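Local coordinates for endo-1,4-beta-xylanase D (Paenibacillus polymyxa, PDB 1W0N), which hydrolyses internal beta-1,4 linkages of xylan and carries a calcium-dependent family 36 carbohydrate-binding module, which probably holds the enzyme on its substrate, at residues V15-G28 against D35-Y48. Residues are numbered along the deposited sequence; the frame is centred on the assembly and turned at random.
Sequences VEAENMKIGGTYAG and DGVALYANADYVSY. With CA (calcium ion), chain B; MG (magnesium ion), chain C.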
ATOM      1  N   VAL A  15      -2.292   2.213 -10.051  1.00  6.26           N
ATOM      2  CA  VAL A  15      -2.736   3.460  -9.438  1.00  6.29           C
ATOM      3  C   VAL A  15      -1.581   4.008  -8.608  1.00  5.88           C
ATOM      4  O   VAL A  15      -1.001   3.313  -7.766  1.00  6.24           O
ATOM      5  CB  VAL A  15      -3.987   3.256  -8.567  1.00  7.08           C
ATOM      6  CG1 VAL A  15      -4.417   4.565  -7.929  1.00  8.10           C
ATOM      7  CG2 VAL A  15      -5.123   2.686  -9.406  1.00  8.45           C
ATOM      8  N   GLU A  16      -1.225   5.266  -8.876  1.00  5.96           N
ATOM      9  CA  GLU A  16      -0.146   5.923  -8.154  1.00  6.27           C
ATOM     10  C   GLU A  16      -0.619   6.331  -6.769  1.00  5.93           C
ATOM     11  O   GLU A  16      -1.711   6.891  -6.607  1.00  6.63           O
ATOM     12  CB  GLU A  16       0.304   7.162  -8.925  1.00  7.08           C
ATOM     13  CG  GLU A  16       0.882   6.882 -10.296  1.00  8.00           C
ATOM     14  CD  GLU A  16       2.224   6.177 -10.297  1.00  8.42           C
ATOM     15  OE1 GLU A  16       2.863   6.108  -9.232  1.00  7.84           O
ATOM     16  OE2 GLU A  16       2.643   5.709 -11.366  1.00 11.57           O
ATOM     17  N   ALA A  17       0.198   6.071  -5.737  1.00  5.69           N
ATOM     18  CA  ALA A  17      -0.185   6.427  -4.381  1.00  5.79           C
ATOM     19  C   ALA A  17      -0.479   7.916  -4.243  1.00  5.70           C
ATOM     20  O   ALA A  17      -1.398   8.319  -3.523  1.00  6.21           O
ATOM     21  CB  ALA A  17       0.901   6.004  -3.403  1.00  6.14           C
ATOM     22  N   GLU A  18       0.323   8.737  -4.932  1.00  6.22           N
ATOM     23  CA  GLU A  18       0.200  10.173  -4.863  1.00  6.65           C
ATOM     24  C   GLU A  18      -1.112  10.684  -5.481  1.00  7.13           C
ATOM     25  O   GLU A  18      -1.426  11.863  -5.299  1.00  8.35           O
ATOM     26  CB  GLU A  18       1.423  10.847  -5.487  1.00  7.34           C
ATOM     27  CG  GLU A  18       1.707  10.537  -6.952  1.00  7.78           C
ATOM     28  CD  GLU A  18       2.599   9.316  -7.214  1.00  7.26           C
ATOM     29  OE1 GLU A  18       2.557   8.333  -6.423  1.00  6.41           O
ATOM     30  OE2 GLU A  18       3.321   9.299  -8.233  1.00  8.41           O
ATOM     31  N   ASN A  19      -1.865   9.826  -6.170  1.00  7.28           N
ATOM     32  CA  ASN A  19      -3.174  10.179  -6.700  1.00  7.86           C
ATOM     33  C   ASN A  19      -4.339   9.668  -5.852  1.00  7.79           C
ATOM     34  O   ASN A  19      -5.503   9.876  -6.203  1.00  9.96           O
ATOM     35  CB  ASN A  19      -3.310   9.682  -8.137  1.00  8.83           C
ATOM     36  CG  ASN A  19      -2.364  10.385  -9.074  1.00  9.73           C
ATOM     37  OD1 ASN A  19      -1.967  11.535  -8.827  1.00 12.70           O
ATOM     38  ND2 ASN A  19      -2.011   9.728 -10.160  1.00 10.82           N
ATOM     39  N   MET A  20      -4.038   9.018  -4.739  1.00  6.64           N
ATOM     40  CA  MET A  20      -5.049   8.477  -3.837  1.00  6.69           C
ATOM     41  C   MET A  20      -5.443   9.508  -2.790  1.00  6.52           C
ATOM     42  O   MET A  20      -4.804  10.549  -2.634  1.00  7.60           O
ATOM     43  CB  MET A  20      -4.492   7.219  -3.150  1.00  6.55           C
ATOM     44  CG  MET A  20      -4.167   6.102  -4.115  1.00  6.71           C
ATOM     45  SD  MET A  20      -3.519   4.706  -3.190  1.00  6.94           S
ATOM     46  CE  MET A  20      -3.004   3.629  -4.532  1.00  7.33           C
ATOM     47  N   LYS A  21      -6.501   9.203  -2.043  1.00  6.55           N
ATOM     48  CA  LYS A  21      -6.831   9.971  -0.858  1.00  6.70           C
ATOM     49  C   LYS A  21      -5.769   9.680   0.209  1.00  6.62           C
ATOM     50  O   LYS A  21      -5.394   8.523   0.404  1.00  7.91           O
ATOM     51  CB  LYS A  21      -8.210   9.591  -0.333  1.00  8.20           C
ATOM     52  CG  LYS A  21      -8.678  10.409   0.809  1.00 11.74           C
ATOM     53  CD  LYS A  21     -10.072  10.011   1.240  1.00 17.33           C
ATOM     54  CE  LYS A  21     -10.542  10.735   2.466  1.00 22.60           C
ATOM     55  NZ  LYS A  21     -10.377  12.188   2.297  1.00 30.44           N
ATOM     56  N   ILE A  22      -5.273  10.730   0.855  1.00  6.81           N
ATOM     57  CA  ILE A  22      -4.230  10.632   1.869  1.00  7.23           C
ATOM     58  C   ILE A  22      -4.845  11.063   3.166  1.00  8.27           C
ATOM     59  O   ILE A  22      -5.408  12.163   3.253  1.00 10.52           O
ATOM     60  CB  ILE A  22      -3.037  11.521   1.503  1.00  7.93           C
ATOM     61  CG1 ILE A  22      -2.457  11.163   0.147  1.00  8.42           C
ATOM     62  CG2 ILE A  22      -1.976  11.436   2.594  1.00  9.73           C
ATOM     63  CD1 ILE A  22      -1.454  12.131  -0.394  1.00 10.65           C
ATOM     64  N   GLY A  23      -4.740  10.252   4.212  1.00  8.64           N
ATOM     65  CA  GLY A  23      -5.271  10.608   5.495  1.00 10.66           C
ATOM     66  C   GLY A  23      -4.359  10.245   6.632  1.00  8.00           C
ATOM     67  O   GLY A  23      -3.349   9.576   6.453  1.00  7.63           O
ATOM     68  N   GLY A  24      -4.745  10.700   7.807  1.00  9.29           N
ATOM     69  CA  GLY A  24      -3.988  10.508   9.033  1.00  9.44           C
ATOM     70  C   GLY A  24      -3.242  11.755   9.460  1.00  8.41           C
ATOM     71  O   GLY A  24      -3.161  12.768   8.754  1.00 10.49           O
ATOM     72  N   THR A  25      -2.633  11.671  10.634  1.00  8.59           N
ATOM     73  CA  THR A  25      -1.915  12.788  11.225  1.00  8.79           C
ATOM     74  C   THR A  25      -0.708  13.223  10.431  1.00  7.52           C
ATOM     75  O   THR A  25      -0.421  14.428  10.356  1.00  9.22           O
ATOM     76  CB  THR A  25      -1.506  12.441  12.656  1.00 10.20           C
ATOM     77  OG1 THR A  25      -2.682  12.244  13.431  1.00 11.74           O
ATOM     78  CG2 THR A  25      -0.744  13.588  13.344  1.00 10.49           C
ATOM     79  N   TYR A  26       0.028  12.266   9.875  1.00  6.18           N
ATOM     80  CA  TYR A  26       1.349  12.574   9.353  1.00  5.50           C
ATOM     81  C   TYR A  26       1.490  12.351   7.852  1.00  5.07           C
ATOM     82  O   TYR A  26       2.411  12.918   7.240  1.00  5.56           O
ATOM     83  CB  TYR A  26       2.417  11.710  10.043  1.00  5.89           C
ATOM     84  CG  TYR A  26       2.441  11.867  11.517  1.00  6.53           C
ATOM     85  CD1 TYR A  26       3.089  12.945  12.137  1.00  6.72           C
ATOM     86  CD2 TYR A  26       1.812  10.928  12.340  1.00  7.74           C
ATOM     87  CE1 TYR A  26       3.114  13.076  13.496  1.00  7.94           C
ATOM     88  CE2 TYR A  26       1.819  11.049  13.699  1.00  8.58           C
ATOM     89  CZ  TYR A  26       2.478  12.101  14.287  1.00  8.59           C
ATOM     90  OH  TYR A  26       2.481  12.189  15.632  1.00  9.55           O
ATOM     91  N   ALA A  27       0.653  11.501   7.251  1.00  5.04           N
ATOM     92  CA  ALA A  27       0.891  11.056   5.883  1.00  4.94           C
ATOM     93  C   ALA A  27       0.889  12.232   4.918  1.00  4.96           C
ATOM     94  O   ALA A  27       0.104  13.182   5.055  1.00  5.62           O
ATOM     95  CB  ALA A  27      -0.157  10.059   5.467  1.00  5.63           C
ATOM     96  N   GLY A  28       1.731  12.139   3.904  1.00  5.32           N
ATOM     97  CA  GLY A  28       1.802  13.169   2.887  1.00  5.84           C
ATOM     98  C   GLY A  28       2.560  12.716   1.675  1.00  5.15           C
ATOM     99  O   GLY A  28       3.329  11.741   1.712  1.00  5.24           O
ATOM    100  N   ASP A  35       8.164   9.552  -6.388  1.00  5.84           N
ATOM    101  CA  ASP A  35       6.901  10.250  -6.206  1.00  5.93           C
ATOM    102  C   ASP A  35       5.889   9.256  -5.633  1.00  5.20           C
ATOM    103  O   ASP A  35       5.662   8.183  -6.202  1.00  5.85           O
ATOM    104  CB  ASP A  35       6.429  10.852  -7.514  1.00  7.11           C
ATOM    105  CG  ASP A  35       7.416  11.899  -8.008  1.00 10.14           C
ATOM    106  OD1 ASP A  35       7.659  12.863  -7.253  1.00 12.27           O
ATOM    107  OD2 ASP A  35       8.043  11.753  -9.057  1.00 13.84           O
ATOM    108  N   GLY A  36       5.329   9.586  -4.487  1.00  4.98           N
ATOM    109  CA  GLY A  36       4.477   8.645  -3.782  1.00  4.88           C
ATOM    110  C   GLY A  36       3.945   9.273  -2.530  1.00  4.46           C
ATOM    111  O   GLY A  36       3.770  10.500  -2.458  1.00  4.91           O
ATOM    112  N   VAL A  37       3.676   8.438  -1.520  1.00  4.34           N
ATOM    113  CA  VAL A  37       3.171   8.883  -0.241  1.00  4.24           C
ATOM    114  C   VAL A  37       3.948   8.161   0.853  1.00  4.11           C
ATOM    115  O   VAL A  37       4.256   6.965   0.716  1.00  5.00           O
ATOM    116  CB  VAL A  37       1.648   8.633  -0.101  1.00  4.73           C
ATOM    117  CG1 VAL A  37       1.126   9.062   1.264  1.00  5.35           C
ATOM    118  CG2 VAL A  37       0.899   9.363  -1.204  1.00  5.54           C
ATOM    119  N   ALA A  38       4.221   8.872   1.954  1.00  4.05           N
ATOM    120  CA  ALA A  38       4.815   8.272   3.140  1.00  4.10           C
ATOM    121  C   ALA A  38       3.751   8.047   4.207  1.00  4.18           C
ATOM    122  O   ALA A  38       2.864   8.891   4.434  1.00  4.99           O
ATOM    123  CB  ALA A  38       5.895   9.174   3.710  1.00  4.89           C
ATOM    124  N   LEU A  39       3.898   6.912   4.893  1.00  4.29           N
ATOM    125  CA  LEU A  39       3.066   6.489   6.017  1.00  4.30           C
ATOM    126  C   LEU A  39       3.979   6.331   7.233  1.00  4.50           C
ATOM    127  O   LEU A  39       4.992   5.610   7.158  1.00  5.16           O
ATOM    128  CB  LEU A  39       2.400   5.151   5.703  1.00  5.03           C
ATOM    129  CG  LEU A  39       1.592   5.088   4.407  1.00  5.38           C
ATOM    130  CD1 LEU A  39       1.163   3.659   4.139  1.00  7.08           C
ATOM    131  CD2 LEU A  39       0.396   6.019   4.439  1.00  7.45           C
ATOM    132  N   TYR A  40       3.638   7.001   8.326  1.00  4.70           N
ATOM    133  CA  TYR A  40       4.540   7.121   9.470  1.00  5.03           C
ATOM    134  C   TYR A  40       4.012   6.542  10.769  1.00  5.48           C
ATOM    135  O   TYR A  40       4.796   6.186  11.670  1.00  6.34           O
ATOM    136  CB  TYR A  40       4.866   8.592   9.766  1.00  5.39           C
ATOM    137  CG  TYR A  40       5.389   9.393   8.591  1.00  5.11           C
ATOM    138  CD1 TYR A  40       6.752   9.515   8.345  1.00  5.39           C
ATOM    139  CD2 TYR A  40       4.520  10.087   7.758  1.00  5.52           C
ATOM    140  CE1 TYR A  40       7.224  10.316   7.314  1.00  5.81           C
ATOM    141  CE2 TYR A  40       4.982  10.896   6.728  1.00  5.29           C
ATOM    142  CZ  TYR A  40       6.337  11.008   6.515  1.00  4.87           C
ATOM    143  OH  TYR A  40       6.812  11.827   5.508  1.00  5.67           O
ATOM    144  N   ALA A  41       2.690   6.520  10.945  1.00  6.23           N
ATOM    145  CA  ALA A  41       2.098   6.149  12.216  1.00  7.29           C
ATOM    146  C   ALA A  41       0.781   5.470  11.982  1.00  8.34           C
ATOM    147  O   ALA A  41       0.244   5.468  10.867  1.00  9.55           O
ATOM    148  CB  ALA A  41       1.911   7.375  13.072  1.00  8.70           C
ATOM    149  N   ASN A  42       0.235   4.798  12.967  0.50 11.82           N
ATOM    150  CA  ASN A  42      -0.909   3.965  12.743  0.50 12.29           C
ATOM    151  C   ASN A  42      -2.193   4.403  11.931  0.50 13.73           C
ATOM    152  O   ASN A  42      -2.673   3.569  11.172  0.50 16.16           O
ATOM    153  CB  ASN A  42      -1.293   3.384  14.117  0.50 14.22           C
ATOM    154  CG  ASN A  42      -0.514   2.131  14.433  0.50 20.61           C
ATOM    155  OD1 ASN A  42      -0.671   1.570  15.539  0.50 27.58           O
ATOM    156  ND2 ASN A  42       0.271   1.631  13.505  0.50 20.94           N
ATOM    157  N   ALA A  43      -2.881   5.530  12.048  1.00 13.58           N
ATOM    158  CA  ALA A  43      -3.957   6.294  11.459  1.00 12.60           C
ATOM    159  C   ALA A  43      -3.588   6.886  10.122  1.00  9.75           C
ATOM    160  O   ALA A  43      -4.458   7.380   9.425  1.00 10.56           O
ATOM    161  CB  ALA A  43      -4.468   7.370  12.372  1.00 14.99           C
ATOM    162  N   ASP A  44      -2.295   6.802   9.679  1.00  7.50           N
ATOM    163  CA  ASP A  44      -1.948   7.198   8.335  1.00  6.59           C
ATOM    164  C   ASP A  44      -2.477   6.195   7.324  1.00  6.82           C
ATOM    165  O   ASP A  44      -2.465   4.988   7.577  1.00  7.89           O
ATOM    166  CB  ASP A  44      -0.420   7.307   8.179  1.00  5.91           C
ATOM    167  CG  ASP A  44       0.176   8.521   8.879  1.00  5.43           C
ATOM    168  OD1 ASP A  44      -0.580   9.485   9.198  1.00  6.56           O
ATOM    169  OD2 ASP A  44       1.418   8.517   9.081  1.00  5.64           O
ATOM    170  N   TYR A  45      -2.919   6.656   6.171  1.00  6.62           N
ATOM    171  CA  TYR A  45      -3.347   5.736   5.114  1.00  6.92           C
ATOM    172  C   TYR A  45      -3.358   6.440   3.777  1.00  6.22           C
ATOM    173  O   TYR A  45      -3.395   7.666   3.695  1.00  6.66           O
ATOM    174  CB  TYR A  45      -4.765   5.163   5.409  1.00  8.96           C
ATOM    175  CG  TYR A  45      -5.872   6.202   5.368  1.00  9.50           C
ATOM    176  CD1 TYR A  45      -6.241   6.918   6.490  1.00 11.60           C
ATOM    177  CD2 TYR A  45      -6.525   6.465   4.177  1.00 10.97           C
ATOM    178  CE1 TYR A  45      -7.259   7.874   6.437  1.00 13.33           C
ATOM    179  CE2 TYR A  45      -7.524   7.420   4.104  1.00 12.95           C
ATOM    180  CZ  TYR A  45      -7.924   8.125   5.232  1.00 13.69           C
ATOM    181  OH  TYR A  45      -8.903   9.046   5.176  1.00 16.63           O
ATOM    182  N   VAL A  46      -3.373   5.611   2.709  1.00  5.90           N
ATOM    183  CA  VAL A  46      -3.842   6.044   1.401  1.00  5.89           C
ATOM    184  C   VAL A  46      -4.980   5.133   0.982  1.00  5.79           C
ATOM    185  O   VAL A  46      -4.979   3.935   1.310  1.00  6.76           O
ATOM    186  CB  VAL A  46      -2.747   6.042   0.298  1.00  6.16           C
ATOM    187  CG1 VAL A  46      -1.728   7.131   0.582  1.00  6.97           C
ATOM    188  CG2 VAL A  46      -2.065   4.691   0.163  1.00  6.58           C
ATOM    189  N   SER A  47      -5.958   5.676   0.262  1.00  6.03           N
ATOM    190  CA  SER A  47      -7.081   4.866  -0.172  1.00  6.57           C
ATOM    191  C   SER A  47      -7.706   5.394  -1.441  1.00  6.39           C
ATOM    192  O   SER A  47      -7.600   6.575  -1.771  1.00  7.12           O
ATOM    193  CB  SER A  47      -8.141   4.766   0.905  1.00  7.89           C
ATOM    194  OG  SER A  47      -8.749   6.009   1.138  1.00 10.00           O
ATOM    195  N   TYR A  48      -8.400   4.506  -2.151  1.00  6.60           N
ATOM    196  CA  TYR A  48      -9.213   4.899  -3.288  1.00  6.96           C
ATOM    197  C   TYR A  48     -10.213   3.774  -3.536  1.00  6.88           C
ATOM    198  O   TYR A  48     -10.105   2.687  -2.982  1.00  8.10           O
ATOM    199  CB  TYR A  48      -8.354   5.189  -4.538  1.00  7.42           C
ATOM    200  CG  TYR A  48      -7.888   3.972  -5.254  1.00  7.29           C
ATOM    201  CD1 TYR A  48      -6.840   3.189  -4.776  1.00  7.66           C
ATOM    202  CD2 TYR A  48      -8.560   3.545  -6.399  1.00  7.99           C
ATOM    203  CE1 TYR A  48      -6.478   2.018  -5.435  1.00  7.73           C
ATOM    204  CE2 TYR A  48      -8.203   2.388  -7.058  1.00  8.11           C
ATOM    205  CZ  TYR A  48      -7.164   1.612  -6.572  1.00  7.68           C
ATOM    206  OH  TYR A  48      -6.781   0.461  -7.192  1.00  8.67           O
TER
HETATM  207 CA    CA B1132       4.247   7.026  -7.652  1.00  6.09          CA
HETATM  208 MG    MG C1133       6.727   5.639  12.164  1.00  6.20          MG
HETATM  209  O   HOH W   1      -1.720   9.384  11.790  1.00 12.24           O
HETATM  210  O   HOH W   2       5.708   7.603  -9.489  1.00  9.66           O
HETATM  211  O   HOH W   3       7.497   7.572  12.183  1.00  6.66           O
HETATM  212  O   HOH W   4       6.157   5.788  14.132  1.00  9.32           O
HETATM  213  O   HOH W   5       8.602   4.931  12.815  1.00  8.53           O
HETATM  214  O   HOH W   6       6.221   3.649  12.018  1.00  8.32           O
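Asp-44 takes the backbone of the 24-27 loop on one carboxylate oxygen and the amides of Tyr-40 and Ala-41, at the entrance to its own turn, on the other, a worked example of how one buried acid can order two loops. OD1 accepts from Tyr-26 N at 2.9 Å through its syn lone pair and more weakly from Ala-27 N, while a water links it to Thr-25 N. OD2 uses its anti lone pair for Tyr-40 N, 2.8 Å away, and is met from above the carboxylate plane by Ala-41 N. With CG anti to the carbonyl carbon (chi1 -73°), the carboxylate reaches back to these amides from the end of the type I turn 41-44.

Backbone pairing forms two antiparallel ladders. Lys-21 and Gly-23 exchange paired hydrogen bonds with Ser-47 and Tyr-45 at the edge of the five-stranded sheet; Gly-28 pairs with Ala-38 in the other sheet of the beta-sandwich, firmly through Ala-38 N to Gly-28 O and only weakly in return. Gly-23 CA lies over the Tyr-45 ring, 3.8 Å from its centroid, so the ring packs directly on bare backbone.

Apolar contacts join the ladders: Ile-22 CD1 meets Val-37 CG2 tip to tip at 3.7 Å. At the Tyr-48 end of the first ladder, Met-20 SD packs on Val-46 CG2, and Val-15 CG1 sits over the centre of the Tyr-48 ring, whose hydroxyl bonds to Gln-50, while Met-20 approaches that ring obliquely.

Metal coordination closes one end: Glu-18 grips calcium with both carboxylate oxygens, alongside Glu-16 OE1 at 2.3 Å, Asp-35 O, a water and Asp-125. At the other end, magnesium binds Tyr-40 O at 2.1 Å, with Asp-121 and four waters. Calcium would offset the crowded acidic oxygens, and the amides around Asp-44 probably stabilise its negative charge.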